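Local coordinates for aspartate aminotransferase (Giardia lamblia, PDB 3MEB), which probably catalyses the reversible transfer of an amino group from L-aspartate to 2-oxoglutarate, using pyridoxal 5'-phosphate as cofactor and working as a homodimer, at residues T220-L228 with F257-V267; F275-I286 with A326-V337. All coordinates share one frame; numbering follows the deposited sequence.

Contact 1: residues T220-L228 with F257-V267; sequences TEAQWKELL and FAVRMFVDAGV
A knob-into-hole contact between two neighbouring helices centres on Trp224, whose side chain drops among Phe257, Ala258, Met261 and Phe262. The methyl of Ala258 sits over the middle of the indole: CB is 3.4 Å from the centroid of the six-membered ring of Trp224, a CH-pi contact 19° off the ring normal. The CE3-CZ3 edge of the same indole is turned to the face of Phe262 in an offset edge-to-face pair, the planes at 88° and Trp224 CE3 3.8 Å from Phe262 CZ. At the base of the knob, in one of two modelled conformers, Met261 puts CE near Trp224 CB, and its sulfur crosses the aliphatic part of Lys225 at about a right angle.

The two helices run nearly parallel, 28° between their directions and 10.5 Å apart at closest approach. Each belongs to a beta-alpha-beta crossover of the large sheet: helix 221-234 leads into strand 237-242, and helix 257-264 leads into strand 269-274. Beneath them Trp224 meets Phe207 and Phe262 meets Phe240, both on the sheet.

Toward the solvent the Phe257 ring is flanked by the start of the first helix. Glu221 lays its chain over one face, the carboxylate roughly stacked on the ring and OE1 3.6 Å from CE2 of Phe257, and Lys225 brings CE to the ring edge. At the other end, Leu228 pushes CD1 into the corner formed by Ala265 CB, a tight 3.4 Å away, and Val267 CG2, where Gly266 closes the second helix in a Schellman motif.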
loop_
_atom_site.group_PDB
_atom_site.type_symbol
_atom_site.label_atom_id
_atom_site.label_comp_id
_atom_site.label_asym_id
_atom_site.label_seq_id
_atom_site.Cartn_x
_atom_site.Cartn_y
_atom_site.Cartn_z
ATOM N N THR A 220 4.156 -0.846 -33.212
ATOM C CA THR A 220 3.013 -1.365 -33.940
ATOM C C THR A 220 2.865 -2.892 -33.789
ATOM O O THR A 220 3.774 -3.560 -33.308
ATOM C CB THR A 220 3.119 -1.020 -35.418
ATOM O OG1 THR A 220 4.234 -1.725 -36.026
ATOM C CG2 THR A 220 3.255 0.514 -35.566
ATOM N N GLU A 221 1.722 -3.441 -34.191
ATOM C CA GLU A 221 1.559 -4.896 -34.125
ATOM C C GLU A 221 2.690 -5.548 -34.895
ATOM O O GLU A 221 3.284 -6.503 -34.442
ATOM C CB GLU A 221 0.217 -5.371 -34.655
ATOM C CG GLU A 221 -0.976 -4.900 -33.897
ATOM C CD GLU A 221 -2.223 -5.715 -34.210
ATOM O OE1 GLU A 221 -2.095 -6.828 -34.769
ATOM O OE2 GLU A 221 -3.326 -5.249 -33.864
ATOM N N ALA A 222 3.049 -4.992 -36.036
ATOM C CA ALA A 222 4.123 -5.565 -36.846
ATOM C C ALA A 222 5.476 -5.536 -36.116
ATOM O O ALA A 222 6.260 -6.472 -36.220
ATOM C CB ALA A 222 4.228 -4.831 -38.236
ATOM N N GLN A 223 5.747 -4.432 -35.429
ATOM C CA GLN A 223 6.984 -4.296 -34.655
ATOM C C GLN A 223 7.005 -5.263 -33.476
ATOM O O GLN A 223 8.005 -5.942 -33.231
ATOM C CB GLN A 223 7.198 -2.850 -34.234
ATOM C CG GLN A 223 7.476 -1.965 -35.476
ATOM C CD GLN A 223 7.563 -0.487 -35.164
ATOM O OE1 GLN A 223 6.838 0.015 -34.324
ATOM N NE2 GLN A 223 8.463 0.221 -35.860
ATOM N N TRP A 224 5.897 -5.380 -32.784
ATOM C CA TRP A 224 5.813 -6.380 -31.691
ATOM C C TRP A 224 6.098 -7.779 -32.227
ATOM O O TRP A 224 6.835 -8.531 -31.596
ATOM C CB TRP A 224 4.438 -6.378 -31.025
ATOM C CG TRP A 224 4.185 -5.294 -30.027
ATOM C CD1 TRP A 224 3.248 -4.319 -30.107
ATOM C CD2 TRP A 224 4.826 -5.128 -28.762
ATOM N NE1 TRP A 224 3.271 -3.536 -28.981
ATOM C CE2 TRP A 224 4.239 -4.011 -28.138
ATOM C CE3 TRP A 224 5.840 -5.809 -28.101
ATOM C CZ2 TRP A 224 4.632 -3.561 -26.893
ATOM C CZ3 TRP A 224 6.219 -5.363 -26.844
ATOM C CH2 TRP A 224 5.624 -4.251 -26.259
ATOM N N LYS A 225 5.551 -8.118 -33.397
ATOM C CA LYS A 225 5.771 -9.440 -33.962
ATOM C C LYS A 225 7.231 -9.707 -34.327
ATOM O O LYS A 225 7.663 -10.848 -34.280
ATOM C CB LYS A 225 4.898 -9.700 -35.180
ATOM C CG LYS A 225 3.461 -9.908 -34.829
ATOM C CD LYS A 225 2.608 -10.081 -36.052
ATOM C CE LYS A 225 1.129 -9.987 -35.702
ATOM N NZ LYS A 225 0.379 -11.151 -36.243
ATOM N N GLU A 226 7.976 -8.658 -34.666
ATOM C CA GLU A 226 9.419 -8.773 -34.903
ATOM C C GLU A 226 10.216 -9.025 -33.609
ATOM O O GLU A 226 11.241 -9.687 -33.642
ATOM C CB GLU A 226 9.963 -7.511 -35.550
ATOM C CG GLU A 226 9.656 -7.342 -37.048
ATOM C CD GLU A 226 10.567 -6.317 -37.671
ATOM O OE1 GLU A 226 10.081 -5.273 -38.098
ATOM O OE2 GLU A 226 11.789 -6.526 -37.670
ATOM N N LEU A 227 9.765 -8.447 -32.506
ATOM C CA LEU A 227 10.443 -8.598 -31.216
ATOM C C LEU A 227 10.241 -10.012 -30.670
ATOM O O LEU A 227 11.151 -10.584 -30.052
ATOM C CB LEU A 227 10.000 -7.527 -30.207
ATOM C CG LEU A 227 10.363 -6.083 -30.546
ATOM C CD1 LEU A 227 9.726 -5.127 -29.524
ATOM C CD2 LEU A 227 11.862 -5.880 -30.565
ATOM N N LEU A 228 9.083 -10.613 -30.971
ATOM C CA LEU A 228 8.755 -11.969 -30.494
ATOM C C LEU A 228 9.891 -13.016 -30.651
ATOM O O LEU A 228 10.360 -13.569 -29.666
ATOM C CB LEU A 228 7.441 -12.460 -31.134
ATOM C CG LEU A 228 6.952 -13.856 -30.744
ATOM C CD1 LEU A 228 6.750 -13.882 -29.233
ATOM C CD2 LEU A 228 5.669 -14.285 -31.515
ATOM N N PHE A 257 -2.922 -6.735 -26.917
ATOM C CA PHE A 257 -2.261 -7.495 -27.983
ATOM C C PHE A 257 -0.875 -8.049 -27.643
ATOM O O PHE A 257 -0.620 -9.256 -27.785
ATOM C CB PHE A 257 -2.130 -6.649 -29.251
ATOM C CG PHE A 257 -1.396 -7.353 -30.358
ATOM C CD1 PHE A 257 -0.068 -7.021 -30.661
ATOM C CD2 PHE A 257 -2.017 -8.380 -31.078
ATOM C CE1 PHE A 257 0.624 -7.672 -31.672
ATOM C CE2 PHE A 257 -1.336 -9.040 -32.092
ATOM C CZ PHE A 257 -0.001 -8.676 -32.387
ATOM N N ALA A 258 0.014 -7.168 -27.190
ATOM C CA ALA A 258 1.435 -7.494 -27.072
ATOM C C ALA A 258 1.621 -8.491 -25.973
ATOM O O ALA A 258 2.447 -9.365 -26.076
ATOM C CB ALA A 258 2.269 -6.198 -26.801
ATOM N N VAL A 259 0.858 -8.316 -24.899
ATOM C CA VAL A 259 0.934 -9.187 -23.715
ATOM C C VAL A 259 0.408 -10.579 -24.108
ATOM O O VAL A 259 1.086 -11.591 -23.851
ATOM C CB VAL A 259 0.103 -8.667 -22.539
ATOM C CG1 VAL A 259 0.145 -9.686 -21.341
ATOM C CG2 VAL A 259 0.542 -7.222 -22.088
ATOM N N ARG A 260 -0.775 -10.626 -24.733
ATOM C CA ARG A 260 -1.392 -11.916 -25.114
ATOM C C ARG A 260 -0.552 -12.693 -26.150
ATOM O O ARG A 260 -0.345 -13.916 -25.993
ATOM C CB ARG A 260 -2.847 -11.727 -25.561
ATOM C CG ARG A 260 -3.734 -11.235 -24.405
ATOM C CD ARG A 260 -5.186 -11.186 -24.775
ATOM N NE ARG A 260 -5.958 -10.329 -23.883
ATOM C CZ ARG A 260 -7.286 -10.191 -23.944
ATOM N NH1 ARG A 260 -7.991 -10.855 -24.829
ATOM N NH2 ARG A 260 -7.918 -9.378 -23.137
ATOM N N MET A 261 -0.051 -11.983 -27.163
ATOM C CA MET A 261 0.832 -12.580 -28.169
ATOM C C MET A 261 2.107 -13.156 -27.576
ATOM O O MET A 261 2.517 -14.254 -27.924
ATOM C CB MET A 261 1.212 -11.561 -29.245
ATOM C CG MET A 261 2.109 -12.172 -30.310
ATOM S SD MET A 261 2.445 -11.108 -31.696
ATOM C CE MET A 261 3.266 -9.742 -30.867
ATOM N N PHE A 262 2.744 -12.415 -26.684
ATOM C CA PHE A 262 3.965 -12.888 -26.040
ATOM C C PHE A 262 3.682 -14.151 -25.224
ATOM O O PHE A 262 4.437 -15.113 -25.309
ATOM C CB PHE A 262 4.579 -11.795 -25.159
ATOM C CG PHE A 262 5.540 -10.876 -25.876
ATOM C CD1 PHE A 262 5.420 -10.583 -27.221
ATOM C CD2 PHE A 262 6.548 -10.233 -25.159
ATOM C CE1 PHE A 262 6.342 -9.721 -27.849
ATOM C CE2 PHE A 262 7.453 -9.377 -25.787
ATOM C CZ PHE A 262 7.345 -9.127 -27.148
ATOM N N VAL A 263 2.602 -14.145 -24.445
ATOM C CA VAL A 263 2.247 -15.297 -23.605
ATOM C C VAL A 263 1.900 -16.538 -24.463
ATOM O O VAL A 263 2.333 -17.654 -24.175
ATOM C CB VAL A 263 1.087 -14.953 -22.646
ATOM C CG1 VAL A 263 0.545 -16.225 -21.971
ATOM C CG2 VAL A 263 1.546 -13.945 -21.568
ATOM N N ASP A 264 1.099 -16.347 -25.505
ATOM C CA ASP A 264 0.688 -17.420 -26.398
ATOM C C ASP A 264 1.889 -18.038 -27.115
ATOM O O ASP A 264 1.868 -19.227 -27.406
ATOM C CB ASP A 264 -0.341 -16.917 -27.421
ATOM C CG ASP A 264 -1.743 -16.777 -26.836
ATOM O OD1 ASP A 264 -1.995 -17.255 -25.698
ATOM O OD2 ASP A 264 -2.605 -16.198 -27.524
ATOM N N ALA A 265 2.919 -17.239 -27.386
ATOM C CA ALA A 265 4.163 -17.734 -27.971
ATOM C C ALA A 265 5.140 -18.392 -26.976
ATOM O O ALA A 265 6.180 -18.909 -27.400
ATOM C CB ALA A 265 4.856 -16.613 -28.708
ATOM N N GLY A 266 4.835 -18.350 -25.666
ATOM C CA GLY A 266 5.693 -18.951 -24.651
ATOM C C GLY A 266 6.801 -18.054 -24.111
ATOM O O GLY A 266 7.770 -18.542 -23.545
ATOM N N VAL A 267 6.664 -16.749 -24.279
ATOM C CA VAL A 267 7.567 -15.823 -23.666
ATOM C C VAL A 267 7.098 -15.706 -22.229
ATOM O O VAL A 267 5.896 -15.601 -21.960
ATOM C CB VAL A 267 7.521 -14.417 -24.309
ATOM C CG1 VAL A 267 8.492 -13.456 -23.580
ATOM C CG2 VAL A 267 7.843 -14.478 -25.790
#

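Contact 2: residues F275-I286 with A326-V337; sequences FSKNFGLYGERI and AIHGAYIVQVIV. With SO4 (sulfate ion), chain E; SO4 (sulfate ion), chain C.
Ile286 lies against the backbone of helix 327-337 at Gly329. Its CB is 3.8 Å from Gly329 CA, so close because the glycine presents no side chain here. The CG2 branch stays over that same CA. With chi1 at -176°, CG1 is anti to the backbone N, which sets it against the helix backbone: Ile286 CG1 is 3.6 Å from Gly329 C. CD1 then ends over the next residue, beside Ala330 N and 3.9 Å from Ala330 CB.

Farther along the helix Val333 touches two rings, one with each methyl. CG2 stands over the centre of Phe279, 4.1 Å from the ring centroid and practically on its normal, while CG1 lies over the rim of the Phe275 face. Ile336 CD1 meets the edge of Phe279 in the ring plane. At the other end, a water bridges the backbones, donating to Glu284 O and Ala326 O and accepting from Gly329 N. Glu284 brings OE2 to 3.4 Å from His328 CD2, at the imidazole edge; that carboxylate is salt-bridged to Lys88 of the second subunit, and His328 NE2 is bonded to Glu76.

On the side of the loop turned from the helix, Arg285 grips a sulfate with two nearly straight bonds, NH1 to O3 and NH2 to O4, both 2.8 Å. Tyr282 O, in the guanidinium plane, takes another bond from NH1 and fixes the group's rotation. With Ser276, Lys277 and Arg285 the loop supplies part of the pyridoxal phosphate pocket, and the sulfate's position is consistent with the phosphate-binding site of this aminotransferase family.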
loop_
_atom_site.group_PDB
_atom_site.type_symbol
_atom_site.label_atom_id
_atom_site.label_comp_id
_atom_site.label_asym_id
_atom_site.label_seq_id
_atom_site.Cartn_x
_atom_site.Cartn_y
_atom_site.Cartn_z
ATOM N N PHE A 275 -5.592 -0.202 -12.381
ATOM C CA PHE A 275 -6.978 0.223 -12.630
ATOM C C PHE A 275 -7.211 1.702 -12.228
ATOM O O PHE A 275 -8.345 2.174 -12.135
ATOM C CB PHE A 275 -7.944 -0.717 -11.906
ATOM C CG PHE A 275 -7.791 -2.183 -12.297
ATOM C CD1 PHE A 275 -7.842 -2.554 -13.625
ATOM C CD2 PHE A 275 -7.569 -3.177 -11.334
ATOM C CE1 PHE A 275 -7.686 -3.922 -14.013
ATOM C CE2 PHE A 275 -7.403 -4.527 -11.696
ATOM C CZ PHE A 275 -7.483 -4.897 -13.050
ATOM N N SER A 276 -6.133 2.466 -12.103
ATOM C CA SER A 276 -6.248 3.897 -11.778
ATOM C C SER A 276 -6.928 4.709 -12.890
ATOM O O SER A 276 -7.748 5.615 -12.613
ATOM C CB SER A 276 -4.878 4.512 -11.534
ATOM O OG SER A 276 -4.339 4.083 -10.301
ATOM N N LYS A 277 -6.579 4.416 -14.134
ATOM C CA LYS A 277 -7.028 5.254 -15.229
ATOM C C LYS A 277 -8.252 4.674 -15.922
ATOM O O LYS A 277 -9.235 5.375 -16.123
ATOM C CB LYS A 277 -5.903 5.486 -16.227
ATOM C CG LYS A 277 -4.773 6.367 -15.664
ATOM C CD LYS A 277 -3.603 5.562 -15.283
ATOM C CE LYS A 277 -2.357 6.445 -15.189
ATOM N NZ LYS A 277 -2.442 7.579 -14.223
ATOM N N ASN A 278 -8.202 3.396 -16.301
ATOM C CA ASN A 278 -9.343 2.821 -16.985
ATOM C C ASN A 278 -10.616 2.727 -16.118
ATOM O O ASN A 278 -11.701 3.034 -16.623
ATOM C CB ASN A 278 -9.021 1.499 -17.711
ATOM C CG ASN A 278 -8.355 0.465 -16.840
ATOM O OD1 ASN A 278 -8.447 0.479 -15.614
ATOM N ND2 ASN A 278 -7.623 -0.462 -17.502
ATOM N N PHE A 279 -10.503 2.370 -14.835
ATOM C CA PHE A 279 -11.680 2.425 -13.963
ATOM C C PHE A 279 -11.846 3.765 -13.274
ATOM O O PHE A 279 -12.825 3.951 -12.568
ATOM C CB PHE A 279 -11.667 1.334 -12.887
ATOM C CG PHE A 279 -11.970 -0.049 -13.402
ATOM C CD1 PHE A 279 -10.968 -0.825 -13.987
ATOM C CD2 PHE A 279 -13.233 -0.585 -13.285
ATOM C CE1 PHE A 279 -11.246 -2.110 -14.445
ATOM C CE2 PHE A 279 -13.525 -1.865 -13.740
ATOM C CZ PHE A 279 -12.542 -2.639 -14.300
ATOM N N GLY A 280 -10.889 4.673 -13.434
ATOM C CA GLY A 280 -10.915 5.958 -12.718
ATOM C C GLY A 280 -10.791 5.797 -11.185
ATOM O O GLY A 280 -11.352 6.593 -10.414
ATOM N N LEU A 281 -10.030 4.787 -10.741
ATOM C CA LEU A 281 -9.921 4.494 -9.312
ATOM C C LEU A 281 -8.575 4.956 -8.744
ATOM O O LEU A 281 -8.092 4.380 -7.778
ATOM C CB LEU A 281 -10.169 3.000 -9.021
ATOM C CG LEU A 281 -11.513 2.475 -9.535
ATOM C CD1 LEU A 281 -11.589 0.973 -9.340
ATOM C CD2 LEU A 281 -12.674 3.159 -8.843
ATOM N N TYR A 282 -7.995 5.983 -9.373
ATOM C CA TYR A 282 -6.725 6.611 -8.959
ATOM C C TYR A 282 -6.375 6.464 -7.472
ATOM O O TYR A 282 -5.385 5.805 -7.106
ATOM C CB TYR A 282 -6.744 8.114 -9.308
ATOM C CG TYR A 282 -7.101 8.383 -10.762
ATOM C CD1 TYR A 282 -6.113 8.386 -11.735
ATOM C CD2 TYR A 282 -8.424 8.612 -11.156
ATOM C CE1 TYR A 282 -6.412 8.601 -13.045
ATOM C CE2 TYR A 282 -8.729 8.824 -12.475
ATOM C CZ TYR A 282 -7.705 8.811 -13.420
ATOM O OH TYR A 282 -7.978 9.003 -14.739
ATOM N N GLY A 283 -7.169 7.112 -6.629
ATOM C CA GLY A 283 -6.942 7.094 -5.177
ATOM C C GLY A 283 -7.240 5.830 -4.364
ATOM O O GLY A 283 -6.727 5.714 -3.262
ATOM N N GLU A 284 -8.049 4.894 -4.889
ATOM C CA GLU A 284 -8.303 3.617 -4.211
ATOM C C GLU A 284 -7.062 2.714 -4.155
ATOM O O GLU A 284 -6.996 1.819 -3.311
ATOM C CB GLU A 284 -9.435 2.813 -4.872
ATOM C CG GLU A 284 -10.743 3.590 -5.029
ATOM C CD GLU A 284 -11.478 3.840 -3.747
ATOM O OE1 GLU A 284 -11.030 3.401 -2.682
ATOM O OE2 GLU A 284 -12.559 4.460 -3.810
ATOM N N ARG A 285 -6.115 2.939 -5.057
ATOM C CA ARG A 285 -4.857 2.171 -5.131
ATOM C C ARG A 285 -5.061 0.665 -5.414
ATOM O O ARG A 285 -4.705 -0.219 -4.602
ATOM C CB ARG A 285 -4.025 2.357 -3.851
ATOM C CG ARG A 285 -3.910 3.787 -3.339
ATOM C CD ARG A 285 -3.434 4.809 -4.385
ATOM N NE ARG A 285 -2.134 4.477 -4.931
ATOM C CZ ARG A 285 -1.857 4.421 -6.231
ATOM N NH1 ARG A 285 -2.802 4.673 -7.122
ATOM N NH2 ARG A 285 -0.630 4.115 -6.648
ATOM N N ILE A 286 -5.617 0.389 -6.577
ATOM C CA ILE A 286 -6.054 -0.952 -6.925
ATOM C C ILE A 286 -5.427 -1.376 -8.236
ATOM O O ILE A 286 -5.518 -0.679 -9.263
ATOM C CB ILE A 286 -7.606 -1.137 -6.925
ATOM C CG1 ILE A 286 -7.968 -2.605 -7.201
ATOM C CG2 ILE A 286 -8.352 -0.202 -7.961
ATOM C CD1 ILE A 286 -7.430 -3.630 -6.163
ATOM N N ALA A 326 -5.530 -3.376 -0.476
ATOM C CA ALA A 326 -6.669 -2.587 -0.044
ATOM C C ALA A 326 -7.983 -3.015 -0.707
ATOM O O ALA A 326 -8.069 -3.136 -1.919
ATOM C CB ALA A 326 -6.415 -1.105 -0.287
ATOM N N ILE A 327 -9.016 -3.196 0.094
ATOM C CA ILE A 327 -10.227 -3.881 -0.359
ATOM C C ILE A 327 -11.167 -3.069 -1.257
ATOM O O ILE A 327 -11.831 -3.625 -2.104
ATOM C CB ILE A 327 -11.023 -4.427 0.815
ATOM C CG1 ILE A 327 -11.545 -3.315 1.756
ATOM C CG2 ILE A 327 -10.175 -5.444 1.620
ATOM C CD1 ILE A 327 -12.214 -3.854 3.068
ATOM N N HIS A 328 -11.226 -1.760 -1.081
ATOM C CA HIS A 328 -12.343 -1.006 -1.659
ATOM C C HIS A 328 -12.323 -0.985 -3.171
ATOM O O HIS A 328 -13.359 -1.238 -3.831
ATOM C CB HIS A 328 -12.438 0.418 -1.122
ATOM C CG HIS A 328 -13.798 1.019 -1.349
ATOM N ND1 HIS A 328 -14.887 0.638 -0.615
ATOM C CD2 HIS A 328 -14.250 1.901 -2.265
ATOM C CE1 HIS A 328 -15.961 1.272 -1.051
ATOM N NE2 HIS A 328 -15.607 2.043 -2.061
ATOM N N GLY A 329 -11.141 -0.738 -3.744
ATOM C CA GLY A 329 -11.014 -0.788 -5.193
ATOM C C GLY A 329 -11.225 -2.180 -5.750
ATOM O O GLY A 329 -11.722 -2.336 -6.884
ATOM N N ALA A 330 -10.771 -3.185 -5.013
ATOM C CA ALA A 330 -10.947 -4.613 -5.421
ATOM C C ALA A 330 -12.428 -4.979 -5.535
ATOM O O ALA A 330 -12.848 -5.665 -6.480
ATOM C CB ALA A 330 -10.290 -5.557 -4.409
ATOM N N TYR A 331 -13.196 -4.558 -4.556
ATOM C CA TYR A 331 -14.665 -4.703 -4.578
ATOM C C TYR A 331 -15.285 -4.033 -5.812
ATOM O O TYR A 331 -16.086 -4.645 -6.561
ATOM C CB TYR A 331 -15.250 -4.100 -3.293
ATOM C CG TYR A 331 -15.151 -4.914 -1.993
ATOM C CD1 TYR A 331 -15.094 -6.303 -1.987
ATOM C CD2 TYR A 331 -15.227 -4.263 -0.749
ATOM C CE1 TYR A 331 -15.062 -7.030 -0.768
ATOM C CE2 TYR A 331 -15.199 -4.957 0.437
ATOM C CZ TYR A 331 -15.111 -6.336 0.444
ATOM O OH TYR A 331 -15.109 -6.989 1.666
ATOM N N ILE A 332 -14.871 -2.801 -6.107
ATOM C CA ILE A 332 -15.452 -2.114 -7.273
ATOM C C ILE A 332 -15.176 -2.902 -8.562
ATOM O O ILE A 332 -16.093 -3.178 -9.331
ATOM C CB ILE A 332 -14.982 -0.641 -7.368
ATOM C CG1 ILE A 332 -15.500 0.126 -6.115
ATOM C CG2 ILE A 332 -15.453 0.058 -8.688
ATOM C CD1 ILE A 332 -14.882 1.525 -5.977
ATOM N N VAL A 333 -13.909 -3.259 -8.788
ATOM C CA VAL A 333 -13.519 -3.954 -10.003
ATOM C C VAL A 333 -14.230 -5.294 -10.179
ATOM O O VAL A 333 -14.744 -5.603 -11.273
ATOM C CB VAL A 333 -11.986 -4.137 -10.063
ATOM C CG1 VAL A 333 -11.568 -5.014 -11.249
ATOM C CG2 VAL A 333 -11.316 -2.791 -10.094
ATOM N N GLN A 334 -14.282 -6.093 -9.119
ATOM C CA GLN A 334 -14.872 -7.404 -9.211
ATOM C C GLN A 334 -16.390 -7.316 -9.426
ATOM O O GLN A 334 -16.962 -8.099 -10.186
ATOM C CB GLN A 334 -14.499 -8.246 -7.974
ATOM C CG GLN A 334 -15.308 -8.035 -6.718
ATOM C CD GLN A 334 -14.727 -8.849 -5.578
ATOM O OE1 GLN A 334 -13.503 -9.032 -5.507
ATOM N NE2 GLN A 334 -15.591 -9.373 -4.704
ATOM N N VAL A 335 -17.027 -6.358 -8.760
ATOM C CA VAL A 335 -18.482 -6.175 -8.918
ATOM C C VAL A 335 -18.853 -5.787 -10.382
ATOM O O VAL A 335 -19.860 -6.263 -10.946
ATOM C CB VAL A 335 -19.024 -5.152 -7.896
ATOM C CG1 VAL A 335 -20.468 -4.631 -8.305
ATOM C CG2 VAL A 335 -19.024 -5.780 -6.461
ATOM N N ILE A 336 -18.066 -4.912 -10.974
ATOM C CA ILE A 336 -18.247 -4.510 -12.360
ATOM C C ILE A 336 -18.027 -5.713 -13.296
ATOM O O ILE A 336 -18.896 -6.053 -14.116
ATOM C CB ILE A 336 -17.306 -3.327 -12.748
ATOM C CG1 ILE A 336 -17.772 -2.039 -12.041
ATOM C CG2 ILE A 336 -17.312 -3.115 -14.279
ATOM C CD1 ILE A 336 -16.828 -0.829 -12.102
ATOM N N VAL A 337 -16.867 -6.344 -13.174
ATOM C CA VAL A 337 -16.451 -7.347 -14.167
ATOM C C VAL A 337 -17.347 -8.606 -14.202
ATOM O O VAL A 337 -17.587 -9.189 -15.259
ATOM C CB VAL A 337 -14.966 -7.711 -13.989
ATOM C CG1 VAL A 337 -14.603 -8.967 -14.819
ATOM C CG2 VAL A 337 -14.120 -6.528 -14.378
HETATM S S SO4 E . -0.674 4.010 -10.305
HETATM O O1 SO4 E . -0.890 2.908 -11.214
HETATM O O2 SO4 E . -0.067 5.071 -11.074
HETATM O O3 SO4 E . -1.948 4.519 -9.799
HETATM O O4 SO4 E . 0.247 3.631 -9.253
HETATM S S SO4 C . 1.154 10.059 -14.664
HETATM O O1 SO4 C . 2.285 9.731 -15.561
HETATM O O2 SO4 C . 0.816 11.475 -14.690
HETATM O O3 SO4 C . 0.028 9.243 -15.053
HETATM O O4 SO4 C . 1.577 9.675 -13.336
HETATM O O HOH W 1 -8.401 -0.526 -3.369
HETATM O O HOH W 2 -4.799 -2.754 -3.610
#

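In the fold
The two contacts follow one another along the chain, contact 1 closing before contact 2 opens, and both belong to the aminotransferase fold. Their centres are 28 Å apart and their nearest atoms about 11 Å, so they do not touch. Strand 269-274 of the seven-stranded mixed sheet links them: it begins just after 257-267 and runs into loop 275-286, which turns back into the antiparallel strand 287-292. Contact 1 thus packs a helical layer at one side of the sheet, away from the dimer partner, whereas contact 2 sits at the ends of these strands, beside the cofactor pocket and within reach of the second subunit.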